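PDB 1WCV: chromosome-partitioning ATPase Soj from Thermus thermophilus, which hydrolyses ATP, binds double-stranded DNA cooperatively in an ATP-dependent way to form nucleoprotein filaments, and probably takes part in chromosome partitioning. Local coordinates for residues A[29-32]-A[33-36]; A[126-129]-A[130-134]; A[220-223]-A[224-228]; A[236-239]-A[240-244]. One frame throughout, in Å; residues are numbered along the deposited sequence.

Interaction 1. Residues A[29-32]-A[33-36]; sequences AYLA and RLGK
R33 turns back along the last turn of helix 18-33 and meets the carbonyl of A29 twice. Its backbone N gives the ordinary i to i-4 helical bond to A29 O, while its NH1 reaches the same oxygen at 3.0 Å from the opposite face of the carbonyl plane. That second donor stands well above the plane, yet A29 O lies within 1° of the guanidinium plane, at the group's edge. CG is anti to the carbonyl carbon (chi1 -72°) and the chain then runs extended to NE, a course that carries CD past the Y30 ring, with R33 CD 4.1 Å from Y30 CD1. The guanidinium and ring planes are 49° apart, and R33 CZ sits 5.8 Å from the Y30 ring centroid, so any cation-pi attraction is weak at most. L34 comes next; its CD1 meets L31 CD2 at 4.3 Å, and its N donates a weak bond to L31 O. G35 leaves helical geometry with positive phi, and its N binds A32 O at 2.9 Å. K36 N then returns a weak bond to L31 O at 3.3 Å; the two bonds back into the last turn define a Schellman motif. Beyond the segments, R33 NH2 forms a salt bridge with D78, and Y30 lies against helices 222-225 and 230-246. The chemistry is that of a helix C-terminus: L31 O and A32 O take amides of the reversing chain, A29 O, already bonded to R33 N, gains R33 NH1 as a second donor, and the arginine's positive charge probably offsets the negative end of the helix dipole.

Interaction 2. Residues A[126-129]-A[130-134]; sequences LTLN and ALAAA
With CG anti to its carbonyl carbon (chi1 -65°), L131 directs its branch back along the helix, leaving CG 3.5 Å from T127 O, one turn earlier. L128 takes the other course, CG anti to the backbone N (chi1 -172°), and its CD1 meets A132 CB at 4.3 Å. The short alanines touch chiefly backbone oxygen: A130 CB lies 3.2 Å from T127 O, and A133 CB is 3.4 Å from N129 O. Under these contacts runs the helical ladder. L131 N binds T127 O in the carbonyl plane at 3.0 Å with an N-H...O angle of 160°, and A132 N binds L128 O at 2.9 Å. The last rung, A133 N to N129 O, is weak, and A130 O accepts from both A133 N and A134 N, as the helix runs out. T127 OG1 bonds to P120 O and S124 N before the helix; N129 ND2 turns back to P125 O of its own helix, while OD1 takes L103 N. Helix 125-133 links strands 114-118 and 136-142 of the P-loop NTPase domain; L128 and L131 pack on helix 146-164, L126 on helix 89-96. The contact is thus a buried, mostly apolar turn whose side-chain hydroxyl and amide are satisfied by backbone groups.

Interaction 3. Residues A[220-223]-A[224-228]; sequences KTIA and QHAPT
A capping box opens the short helix 222-225: T221 at the N-cap and Q224 three residues on exchange side-chain-to-backbone bonds. In one direction Q224 N donates to T221 OG1 at 3.2 Å; in the other, T221 N donates to Q224 OE1 at 3.0 Å. The second bond is nearly straight (167°) and lies in the amide carbonyl plane, on a lone pair of OE1. T221 chi1 (64°) sets OG1 between its own backbone N and carbonyl carbon, facing Q224 N, while the Q224 chain passes T221 OG1 with CG at 3.4 Å. With an alanine here instead of Q224, T221 N would probably lose its side-chain acceptor, leaving half the capping box unmade. K220 bends at chi3 (68°) to lay CE on Q224 CB at 3.4 Å, and its NZ makes a weak bond to Q224 O. Further on, H225 N binds T221 O and A226 N binds I222 O, the latter at 2.9 Å, while I222 CD1 approaches A226 CB at 4.1 Å. P227, which has no N-H to offer, rests its CB 3.3 Å from A223 O. Outside the box, T221 OG1 also bonds to D78, H225 NE2 to E214, and I222 N to N26 of helix 18-33; T228 packs on R182 of the second subunit. The reciprocal pairing of residues N-cap and N3, with helical bonds starting at the cap's own carbonyl, is the signature of a helix N-terminus closed by a capping box.

Interaction 4. Residues A[236-239]-A[240-244]; sequences RRLA and EEVMA
L238 and V242, one turn apart on helix 230-246, slant across each other with L238 CD1 4.1 Å from V242 CG2. L238 holds CG anti to its backbone N (chi1 179°), whereas V242 places CG2 anti to its carbonyl carbon, which brings that methyl back to within 3.4 Å of L238 O. Below them V242 N binds L238 O in a short bond of 2.7 Å, 162° at the hydrogen. E240 runs extended beyond CG, back alongside the preceding turn, with OE1 3.7 Å from R237 CA. Its carboxylate makes no ion pair with the two arginines: E240 OE1 stays 5.2 Å from R236 NE and 5.3 Å from R237 NE. A lysine in its place removes the carboxylate, and R194 of the second subunit, now in a long, weak ion pair with E240, would probably be left without that partner, with a like charge set near R236 and R237. M243 lays CB and CG each 3.5 Å from A239 O, which also accepts from its N. R237 turns outward to a salt bridge with E190 of the second subunit, and E241 bonds to T204 and W203 of its own chain. One side of the helix thus lies on helix 18-33, where A239 and M243 meet L31 and A239 also meets Y30, while other residues face the second subunit.

Overall arrangement
All four contacts are local, within single helices or at their ends, but they differ in setting. Interaction 2 is buried and mostly apolar, about 23 Å between centres from interactions 1 and 4 and across the chain's centre from interactions 3 and 4. The other three lie near one another: interaction 1 touches both 3 and 4, which do not meet. Y30 OH and R33 CZ each lie 3.4 Å from A223 CB, and Y30 CB is 3.7 Å from A239 CB. Partly buried, interaction 1 ends helix 18-33 with a Schellman motif and interaction 3 starts helix 222-225 with a capping box; interaction 4, mid-helix, pairs a buried face with charged residues that, like 220-228, reach the second subunit.

Interaction 1. Residues A[29-32]-A[33-36]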
ATOM      1  N   ALA A  29      17.593   5.146  -2.989  1.00 16.14           N
ATOM      2  CA  ALA A  29      18.268   3.858  -2.852  1.00 15.61           C
ATOM      3  C   ALA A  29      17.526   2.744  -3.565  1.00 19.65           C
ATOM      4  O   ALA A  29      18.140   1.898  -4.225  1.00 18.19           O
ATOM      5  CB  ALA A  29      18.441   3.509  -1.383  1.00 18.36           C
ATOM      6  N   TYR A  30      16.203   2.731  -3.438  1.00 16.04           N
ATOM      7  CA  TYR A  30      15.432   1.687  -4.084  1.00 14.87           C
ATOM      8  C   TYR A  30      15.124   1.932  -5.547  1.00 14.85           C
ATOM      9  O   TYR A  30      14.953   0.981  -6.304  1.00 16.36           O
ATOM     10  CB  TYR A  30      14.165   1.401  -3.282  1.00 12.53           C
ATOM     11  CG  TYR A  30      14.495   0.637  -2.021  1.00 13.03           C
ATOM     12  CD1 TYR A  30      14.840  -0.714  -2.076  1.00 13.10           C
ATOM     13  CD2 TYR A  30      14.541   1.274  -0.788  1.00 12.92           C
ATOM     14  CE1 TYR A  30      15.229  -1.407  -0.933  1.00 13.05           C
ATOM     15  CE2 TYR A  30      14.929   0.593   0.365  1.00 17.15           C
ATOM     16  CZ  TYR A  30      15.274  -0.751   0.282  1.00 15.88           C
ATOM     17  OH  TYR A  30      15.670  -1.418   1.414  1.00 14.46           O
ATOM     18  N   LEU A  31      15.052   3.192  -5.965  1.00 14.79           N
ATOM     19  CA  LEU A  31      14.809   3.457  -7.377  1.00 14.34           C
ATOM     20  C   LEU A  31      16.081   3.012  -8.114  1.00 17.45           C
ATOM     21  O   LEU A  31      16.028   2.531  -9.244  1.00 19.81           O
ATOM     22  CB  LEU A  31      14.529   4.947  -7.605  1.00 15.48           C
ATOM     23  CG  LEU A  31      13.143   5.451  -7.168  1.00 16.40           C
ATOM     24  CD1 LEU A  31      13.084   6.967  -7.320  1.00 18.41           C
ATOM     25  CD2 LEU A  31      12.049   4.791  -8.000  1.00 17.32           C
ATOM     26  N   ALA A  32      17.227   3.162  -7.456  1.00 19.21           N
ATOM     27  CA  ALA A  32      18.498   2.748  -8.054  1.00 22.99           C
ATOM     28  C   ALA A  32      18.496   1.232  -8.225  1.00 25.06           C
ATOM     29  O   ALA A  32      18.908   0.711  -9.260  1.00 26.89           O
ATOM     30  CB  ALA A  32      19.653   3.152  -7.167  1.00 23.22           C
ATOM     31  N   ARG A  33      18.032   0.527  -7.200  1.00 25.86           N
ATOM     32  CA  ARG A  33      17.984  -0.928  -7.243  1.00 26.41           C
ATOM     33  C   ARG A  33      16.975  -1.447  -8.262  1.00 28.39           C
ATOM     34  O   ARG A  33      16.976  -2.630  -8.595  1.00 27.71           O
ATOM     35  CB  ARG A  33      17.693  -1.484  -5.846  1.00 25.64           C
ATOM     36  CG  ARG A  33      18.890  -1.353  -4.893  1.00 21.65           C
ATOM     37  CD  ARG A  33      18.535  -1.739  -3.462  1.00 27.24           C
ATOM     38  NE  ARG A  33      19.716  -1.841  -2.601  1.00 23.24           N
ATOM     39  CZ  ARG A  33      20.458  -0.812  -2.197  1.00 26.39           C
ATOM     40  NH1 ARG A  33      20.153   0.429  -2.566  1.00 25.47           N
ATOM     41  NH2 ARG A  33      21.514  -1.029  -1.420  1.00 25.96           N
ATOM     42  N   LEU A  34      16.119  -0.563  -8.762  1.00 28.37           N
ATOM     43  CA  LEU A  34      15.143  -0.946  -9.774  1.00 30.67           C
ATOM     44  C   LEU A  34      15.791  -0.811 -11.147  1.00 31.50           C
ATOM     45  O   LEU A  34      15.152  -1.040 -12.172  1.00 34.46           O
ATOM     46  CB  LEU A  34      13.899  -0.057  -9.705  1.00 30.35           C
ATOM     47  CG  LEU A  34      12.900  -0.370  -8.590  1.00 33.74           C
ATOM     48  CD1 LEU A  34      11.718   0.591  -8.675  1.00 35.15           C
ATOM     49  CD2 LEU A  34      12.424  -1.809  -8.728  1.00 34.87           C
ATOM     50  N   GLY A  35      17.065  -0.430 -11.156  1.00 31.83           N
ATOM     51  CA  GLY A  35      17.786  -0.279 -12.407  1.00 32.79           C
ATOM     52  C   GLY A  35      17.689   1.099 -13.030  1.00 35.02           C
ATOM     53  O   GLY A  35      17.825   1.247 -14.246  1.00 35.38           O
ATOM     54  N   LYS A  36      17.463   2.113 -12.202  1.00 32.68           N
ATOM     55  CA  LYS A  36      17.353   3.486 -12.689  1.00 31.17           C
ATOM     56  C   LYS A  36      18.616   4.280 -12.366  1.00 29.47           C
ATOM     57  O   LYS A  36      19.201   4.102 -11.298  1.00 30.00           O
ATOM     58  CB  LYS A  36      16.166   4.186 -12.021  1.00 31.87           C
ATOM     59  CG  LYS A  36      14.822   3.491 -12.163  1.00 34.62           C
ATOM     60  CD  LYS A  36      14.248   3.628 -13.559  1.00 36.95           C
ATOM     61  CE  LYS A  36      12.817   3.118 -13.597  1.00 40.51           C
ATOM     62  NZ  LYS A  36      12.179   3.300 -14.927  1.00 42.88           N
TER

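Interaction 2. Residues A[126-129]-A[130-134]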
ATOM      1  N   LEU A 126      15.229  28.171  -1.966  1.00 19.37           N
ATOM      2  CA  LEU A 126      15.711  26.856  -2.384  1.00 16.71           C
ATOM      3  C   LEU A 126      14.541  25.907  -2.581  1.00 18.75           C
ATOM      4  O   LEU A 126      14.541  25.096  -3.507  1.00 20.13           O
ATOM      5  CB  LEU A 126      16.698  26.290  -1.356  1.00 18.42           C
ATOM      6  CG  LEU A 126      18.134  26.768  -1.606  1.00 24.58           C
ATOM      7  CD1 LEU A 126      19.010  26.536  -0.388  1.00 25.90           C
ATOM      8  CD2 LEU A 126      18.683  26.032  -2.823  1.00 25.84           C
ATOM      9  N   THR A 127      13.536  26.021  -1.723  1.00 18.71           N
ATOM     10  CA  THR A 127      12.357  25.173  -1.850  1.00 19.30           C
ATOM     11  C   THR A 127      11.671  25.564  -3.149  1.00 20.29           C
ATOM     12  O   THR A 127      11.291  24.713  -3.953  1.00 17.59           O
ATOM     13  CB  THR A 127      11.367  25.407  -0.701  1.00 18.19           C
ATOM     14  OG1 THR A 127      12.052  25.277   0.548  1.00 22.20           O
ATOM     15  CG2 THR A 127      10.218  24.396  -0.765  1.00 19.97           C
ATOM     16  N   LEU A 128      11.518  26.869  -3.347  1.00 17.68           N
ATOM     17  CA  LEU A 128      10.868  27.375  -4.542  1.00 19.59           C
ATOM     18  C   LEU A 128      11.629  26.949  -5.793  1.00 20.29           C
ATOM     19  O   LEU A 128      11.027  26.591  -6.799  1.00 19.56           O
ATOM     20  CB  LEU A 128      10.755  28.902  -4.473  1.00 22.18           C
ATOM     21  CG  LEU A 128       9.931  29.595  -5.561  1.00 23.49           C
ATOM     22  CD1 LEU A 128      10.666  29.545  -6.877  1.00 28.67           C
ATOM     23  CD2 LEU A 128       8.570  28.929  -5.687  1.00 24.36           C
ATOM     24  N   ASN A 129      12.954  26.990  -5.739  1.00 20.14           N
ATOM     25  CA  ASN A 129      13.746  26.577  -6.897  1.00 19.21           C
ATOM     26  C   ASN A 129      13.532  25.095  -7.206  1.00 21.11           C
ATOM     27  O   ASN A 129      13.597  24.675  -8.362  1.00 19.15           O
ATOM     28  CB  ASN A 129      15.234  26.853  -6.653  1.00 22.33           C
ATOM     29  CG  ASN A 129      15.676  28.184  -7.223  1.00 28.34           C
ATOM     30  OD1 ASN A 129      15.943  28.304  -8.422  1.00 28.75           O
ATOM     31  ND2 ASN A 129      15.735  29.200  -6.370  1.00 30.68           N
ATOM     32  N   ALA A 130      13.273  24.306  -6.171  1.00 18.08           N
ATOM     33  CA  ALA A 130      13.036  22.880  -6.359  1.00 18.75           C
ATOM     34  C   ALA A 130      11.701  22.687  -7.070  1.00 19.27           C
ATOM     35  O   ALA A 130      11.591  21.915  -8.026  1.00 19.76           O
ATOM     36  CB  ALA A 130      13.019  22.170  -5.005  1.00 16.08           C
ATOM     37  N   LEU A 131      10.691  23.415  -6.607  1.00 18.79           N
ATOM     38  CA  LEU A 131       9.361  23.320  -7.180  1.00 17.42           C
ATOM     39  C   LEU A 131       9.293  23.844  -8.606  1.00 17.41           C
ATOM     40  O   LEU A 131       8.496  23.368  -9.413  1.00 19.48           O
ATOM     41  CB  LEU A 131       8.362  24.074  -6.304  1.00 16.33           C
ATOM     42  CG  LEU A 131       8.178  23.484  -4.906  1.00 18.48           C
ATOM     43  CD1 LEU A 131       7.105  24.247  -4.145  1.00 18.32           C
ATOM     44  CD2 LEU A 131       7.800  22.022  -5.037  1.00 15.35           C
ATOM     45  N   ALA A 132      10.132  24.826  -8.916  1.00 19.88           N
ATOM     46  CA  ALA A 132      10.144  25.408 -10.253  1.00 19.86           C
ATOM     47  C   ALA A 132      10.873  24.525 -11.253  1.00 22.19           C
ATOM     48  O   ALA A 132      10.685  24.664 -12.459  1.00 22.65           O
ATOM     49  CB  ALA A 132      10.786  26.794 -10.215  1.00 21.13           C
ATOM     50  N   ALA A 133      11.684  23.598 -10.752  1.00 21.01           N
ATOM     51  CA  ALA A 133      12.450  22.709 -11.622  1.00 21.54           C
ATOM     52  C   ALA A 133      11.877  21.297 -11.748  1.00 23.01           C
ATOM     53  O   ALA A 133      12.163  20.580 -12.712  1.00 23.56           O
ATOM     54  CB  ALA A 133      13.882  22.632 -11.126  1.00 20.13           C
ATOM     55  N   ALA A 134      11.065  20.897 -10.782  1.00 21.35           N
ATOM     56  CA  ALA A 134      10.491  19.556 -10.784  1.00 21.16           C
ATOM     57  C   ALA A 134       9.238  19.400 -11.634  1.00 20.96           C
ATOM     58  O   ALA A 134       8.600  20.377 -12.007  1.00 21.96           O
ATOM     59  CB  ALA A 134      10.179  19.139  -9.350  1.00 20.79           C
TER

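Interaction 3. Residues A[220-223]-A[224-228]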
ATOM      1  N   LYS A 220      24.028   5.582   6.473  1.00 18.65           N
ATOM      2  CA  LYS A 220      23.720   4.540   5.501  1.00 19.71           C
ATOM      3  C   LYS A 220      22.239   4.504   5.150  1.00 17.80           C
ATOM      4  O   LYS A 220      21.389   4.877   5.958  1.00 16.01           O
ATOM      5  CB  LYS A 220      24.129   3.171   6.046  1.00 24.41           C
ATOM      6  CG  LYS A 220      25.606   3.042   6.372  1.00 30.07           C
ATOM      7  CD  LYS A 220      25.942   1.667   6.934  1.00 40.88           C
ATOM      8  CE  LYS A 220      25.794   0.570   5.886  1.00 45.34           C
ATOM      9  NZ  LYS A 220      26.156  -0.776   6.418  1.00 47.38           N
ATOM     10  N   THR A 221      21.929   4.055   3.938  1.00 18.05           N
ATOM     11  CA  THR A 221      20.527   3.952   3.538  1.00 16.60           C
ATOM     12  C   THR A 221      19.966   2.766   4.313  1.00 17.66           C
ATOM     13  O   THR A 221      20.721   1.953   4.837  1.00 15.67           O
ATOM     14  CB  THR A 221      20.381   3.659   2.041  1.00 15.39           C
ATOM     15  OG1 THR A 221      20.939   2.370   1.753  1.00 17.72           O
ATOM     16  CG2 THR A 221      21.088   4.732   1.211  1.00 17.75           C
ATOM     17  N   ILE A 222      18.646   2.659   4.402  1.00 13.77           N
ATOM     18  CA  ILE A 222      18.075   1.540   5.135  1.00 14.14           C
ATOM     19  C   ILE A 222      18.381   0.219   4.416  1.00 15.08           C
ATOM     20  O   ILE A 222      18.427  -0.846   5.033  1.00 15.77           O
ATOM     21  CB  ILE A 222      16.547   1.712   5.324  1.00 13.47           C
ATOM     22  CG1 ILE A 222      16.034   0.701   6.347  1.00 14.52           C
ATOM     23  CG2 ILE A 222      15.820   1.547   3.995  1.00 16.67           C
ATOM     24  CD1 ILE A 222      16.607   0.892   7.730  1.00 15.54           C
ATOM     25  N   ALA A 223      18.600   0.286   3.109  1.00 13.96           N
ATOM     26  CA  ALA A 223      18.929  -0.925   2.361  1.00 15.43           C
ATOM     27  C   ALA A 223      20.307  -1.436   2.800  1.00 19.65           C
ATOM     28  O   ALA A 223      20.553  -2.647   2.832  1.00 20.14           O
ATOM     29  CB  ALA A 223      18.922  -0.637   0.869  1.00 16.87           C
ATOM     30  N   GLN A 224      21.202  -0.511   3.135  1.00 19.08           N
ATOM     31  CA  GLN A 224      22.550  -0.874   3.579  1.00 17.69           C
ATOM     32  C   GLN A 224      22.551  -1.260   5.049  1.00 17.71           C
ATOM     33  O   GLN A 224      23.197  -2.227   5.445  1.00 22.16           O
ATOM     34  CB  GLN A 224      23.530   0.295   3.404  1.00 16.13           C
ATOM     35  CG  GLN A 224      23.834   0.695   1.975  1.00 16.01           C
ATOM     36  CD  GLN A 224      24.669   1.962   1.904  1.00 23.78           C
ATOM     37  OE1 GLN A 224      24.259   3.020   2.388  1.00 22.32           O
ATOM     38  NE2 GLN A 224      25.847   1.859   1.299  1.00 25.07           N
ATOM     39  N   HIS A 225      21.816  -0.500   5.851  1.00 15.32           N
ATOM     40  CA  HIS A 225      21.762  -0.715   7.296  1.00 16.43           C
ATOM     41  C   HIS A 225      20.949  -1.902   7.819  1.00 17.73           C
ATOM     42  O   HIS A 225      21.393  -2.626   8.710  1.00 16.32           O
ATOM     43  CB  HIS A 225      21.256   0.566   7.966  1.00 19.00           C
ATOM     44  CG  HIS A 225      21.319   0.533   9.460  1.00 21.20           C
ATOM     45  ND1 HIS A 225      22.506   0.417  10.150  1.00 20.91           N
ATOM     46  CD2 HIS A 225      20.343   0.602  10.397  1.00 20.08           C
ATOM     47  CE1 HIS A 225      22.259   0.418  11.447  1.00 16.47           C
ATOM     48  NE2 HIS A 225      20.954   0.530  11.624  1.00 22.16           N
ATOM     49  N   ALA A 226      19.747  -2.090   7.284  1.00 16.26           N
ATOM     50  CA  ALA A 226      18.879  -3.174   7.733  1.00 16.19           C
ATOM     51  C   ALA A 226      17.902  -3.481   6.609  1.00 15.41           C
ATOM     52  O   ALA A 226      16.729  -3.134   6.690  1.00 15.50           O
ATOM     53  CB  ALA A 226      18.123  -2.745   8.991  1.00 18.21           C
ATOM     54  N   PRO A 227      18.380  -4.148   5.548  1.00 16.04           N
ATOM     55  CA  PRO A 227      17.590  -4.517   4.367  1.00 15.24           C
ATOM     56  C   PRO A 227      16.318  -5.338   4.571  1.00 14.67           C
ATOM     57  O   PRO A 227      15.462  -5.382   3.682  1.00 14.52           O
ATOM     58  CB  PRO A 227      18.614  -5.223   3.477  1.00 16.48           C
ATOM     59  CG  PRO A 227      19.544  -5.836   4.462  1.00 18.20           C
ATOM     60  CD  PRO A 227      19.740  -4.714   5.454  1.00 18.74           C
ATOM     61  N   THR A 228      16.175  -5.989   5.718  1.00 13.89           N
ATOM     62  CA  THR A 228      14.958  -6.757   5.948  1.00 11.84           C
ATOM     63  C   THR A 228      14.095  -6.170   7.058  1.00 13.08           C
ATOM     64  O   THR A 228      13.157  -6.811   7.512  1.00 14.84           O
ATOM     65  CB  THR A 228      15.240  -8.250   6.247  1.00 14.24           C
ATOM     66  OG1 THR A 228      16.054  -8.367   7.419  1.00 16.12           O
ATOM     67  CG2 THR A 228      15.936  -8.910   5.055  1.00 16.65           C
TER

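Interaction 4. Residues A[236-239]-A[240-244]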
ATOM      1  N   ARG A 236      10.971  -0.179  -0.408  1.00 12.12           N
ATOM      2  CA  ARG A 236      11.125  -0.951  -1.636  1.00 12.11           C
ATOM      3  C   ARG A 236       9.791  -0.881  -2.381  1.00 12.85           C
ATOM      4  O   ARG A 236       9.742  -0.648  -3.589  1.00 12.36           O
ATOM      5  CB  ARG A 236      11.470  -2.411  -1.300  1.00 16.32           C
ATOM      6  CG  ARG A 236      11.475  -3.392  -2.486  1.00 22.46           C
ATOM      7  CD  ARG A 236      12.479  -3.002  -3.556  1.00 32.56           C
ATOM      8  NE  ARG A 236      12.429  -3.863  -4.742  1.00 38.93           N
ATOM      9  CZ  ARG A 236      12.928  -5.096  -4.812  1.00 41.21           C
ATOM     10  NH1 ARG A 236      13.527  -5.641  -3.763  1.00 44.84           N
ATOM     11  NH2 ARG A 236      12.842  -5.782  -5.945  1.00 40.49           N
ATOM     12  N   ARG A 237       8.705  -1.060  -1.635  1.00 10.73           N
ATOM     13  CA  ARG A 237       7.369  -1.036  -2.214  1.00 12.50           C
ATOM     14  C   ARG A 237       7.009   0.374  -2.693  1.00 11.81           C
ATOM     15  O   ARG A 237       6.380   0.539  -3.737  1.00 11.42           O
ATOM     16  CB  ARG A 237       6.365  -1.551  -1.177  1.00 14.65           C
ATOM     17  CG  ARG A 237       4.952  -1.776  -1.693  1.00 17.37           C
ATOM     18  CD  ARG A 237       4.134  -2.566  -0.668  1.00 14.99           C
ATOM     19  NE  ARG A 237       4.703  -3.896  -0.441  1.00 16.68           N
ATOM     20  CZ  ARG A 237       5.182  -4.334   0.723  1.00 17.19           C
ATOM     21  NH1 ARG A 237       5.171  -3.557   1.801  1.00 20.46           N
ATOM     22  NH2 ARG A 237       5.681  -5.551   0.810  1.00 16.40           N
ATOM     23  N   LEU A 238       7.427   1.391  -1.942  1.00 10.91           N
ATOM     24  CA  LEU A 238       7.141   2.763  -2.338  1.00 12.61           C
ATOM     25  C   LEU A 238       7.772   3.089  -3.687  1.00 13.00           C
ATOM     26  O   LEU A 238       7.157   3.753  -4.516  1.00 12.01           O
ATOM     27  CB  LEU A 238       7.666   3.751  -1.298  1.00 12.46           C
ATOM     28  CG  LEU A 238       7.426   5.222  -1.658  1.00 14.31           C
ATOM     29  CD1 LEU A 238       5.927   5.487  -1.752  1.00 14.32           C
ATOM     30  CD2 LEU A 238       8.055   6.116  -0.607  1.00 13.63           C
ATOM     31  N   ALA A 239       9.001   2.635  -3.905  1.00 11.26           N
ATOM     32  CA  ALA A 239       9.674   2.901  -5.171  1.00 13.98           C
ATOM     33  C   ALA A 239       8.819   2.348  -6.309  1.00 15.11           C
ATOM     34  O   ALA A 239       8.714   2.955  -7.375  1.00 14.13           O
ATOM     35  CB  ALA A 239      11.068   2.266  -5.180  1.00 14.36           C
ATOM     36  N   GLU A 240       8.198   1.195  -6.074  1.00 13.01           N
ATOM     37  CA  GLU A 240       7.336   0.587  -7.085  1.00 15.19           C
ATOM     38  C   GLU A 240       6.069   1.425  -7.278  1.00 13.07           C
ATOM     39  O   GLU A 240       5.612   1.627  -8.401  1.00 13.03           O
ATOM     40  CB  GLU A 240       6.946  -0.840  -6.668  1.00 17.61           C
ATOM     41  CG  GLU A 240       8.095  -1.836  -6.669  1.00 25.37           C
ATOM     42  CD  GLU A 240       7.672  -3.220  -6.202  1.00 33.88           C
ATOM     43  OE1 GLU A 240       7.259  -3.362  -5.032  1.00 39.36           O
ATOM     44  OE2 GLU A 240       7.747  -4.171  -7.005  1.00 40.36           O
ATOM     45  N   GLU A 241       5.505   1.922  -6.180  1.00 10.98           N
ATOM     46  CA  GLU A 241       4.295   2.713  -6.280  1.00 11.83           C
ATOM     47  C   GLU A 241       4.607   4.049  -6.947  1.00 10.21           C
ATOM     48  O   GLU A 241       3.814   4.560  -7.740  1.00 11.31           O
ATOM     49  CB  GLU A 241       3.659   2.922  -4.899  1.00 12.34           C
ATOM     50  CG  GLU A 241       2.181   3.293  -5.008  1.00 13.27           C
ATOM     51  CD  GLU A 241       1.506   3.502  -3.675  1.00 11.89           C
ATOM     52  OE1 GLU A 241       2.118   3.192  -2.626  1.00 13.14           O
ATOM     53  OE2 GLU A 241       0.347   3.973  -3.687  1.00 13.40           O
ATOM     54  N   VAL A 242       5.770   4.611  -6.635  1.00 12.32           N
ATOM     55  CA  VAL A 242       6.162   5.863  -7.259  1.00 12.89           C
ATOM     56  C   VAL A 242       6.358   5.646  -8.762  1.00 15.19           C
ATOM     57  O   VAL A 242       5.888   6.447  -9.569  1.00 16.15           O
ATOM     58  CB  VAL A 242       7.462   6.422  -6.637  1.00 14.59           C
ATOM     59  CG1 VAL A 242       8.089   7.469  -7.578  1.00 14.33           C
ATOM     60  CG2 VAL A 242       7.151   7.066  -5.279  1.00 13.16           C
ATOM     61  N   MET A 243       7.034   4.568  -9.153  1.00 15.91           N
ATOM     62  CA  MET A 243       7.222   4.328 -10.587  1.00 16.56           C
ATOM     63  C   MET A 243       5.885   4.117 -11.293  1.00 17.54           C
ATOM     64  O   MET A 243       5.710   4.528 -12.437  1.00 17.88           O
ATOM     65  CB  MET A 243       8.128   3.124 -10.847  1.00 16.93           C
ATOM     66  CG  MET A 243       9.611   3.412 -10.700  1.00 18.98           C
ATOM     67  SD  MET A 243      10.137   4.997 -11.445  1.00 26.09           S
ATOM     68  CE  MET A 243       9.596   4.826 -13.187  1.00 24.30           C
ATOM     69  N   ALA A 244       4.944   3.469 -10.614  1.00 14.39           N
ATOM     70  CA  ALA A 244       3.629   3.245 -11.196  1.00 17.22           C
ATOM     71  C   ALA A 244       2.955   4.592 -11.469  1.00 19.13           C
ATOM     72  O   ALA A 244       2.336   4.787 -12.511  1.00 17.58           O
ATOM     73  CB  ALA A 244       2.777   2.413 -10.254  1.00 18.03           C
TER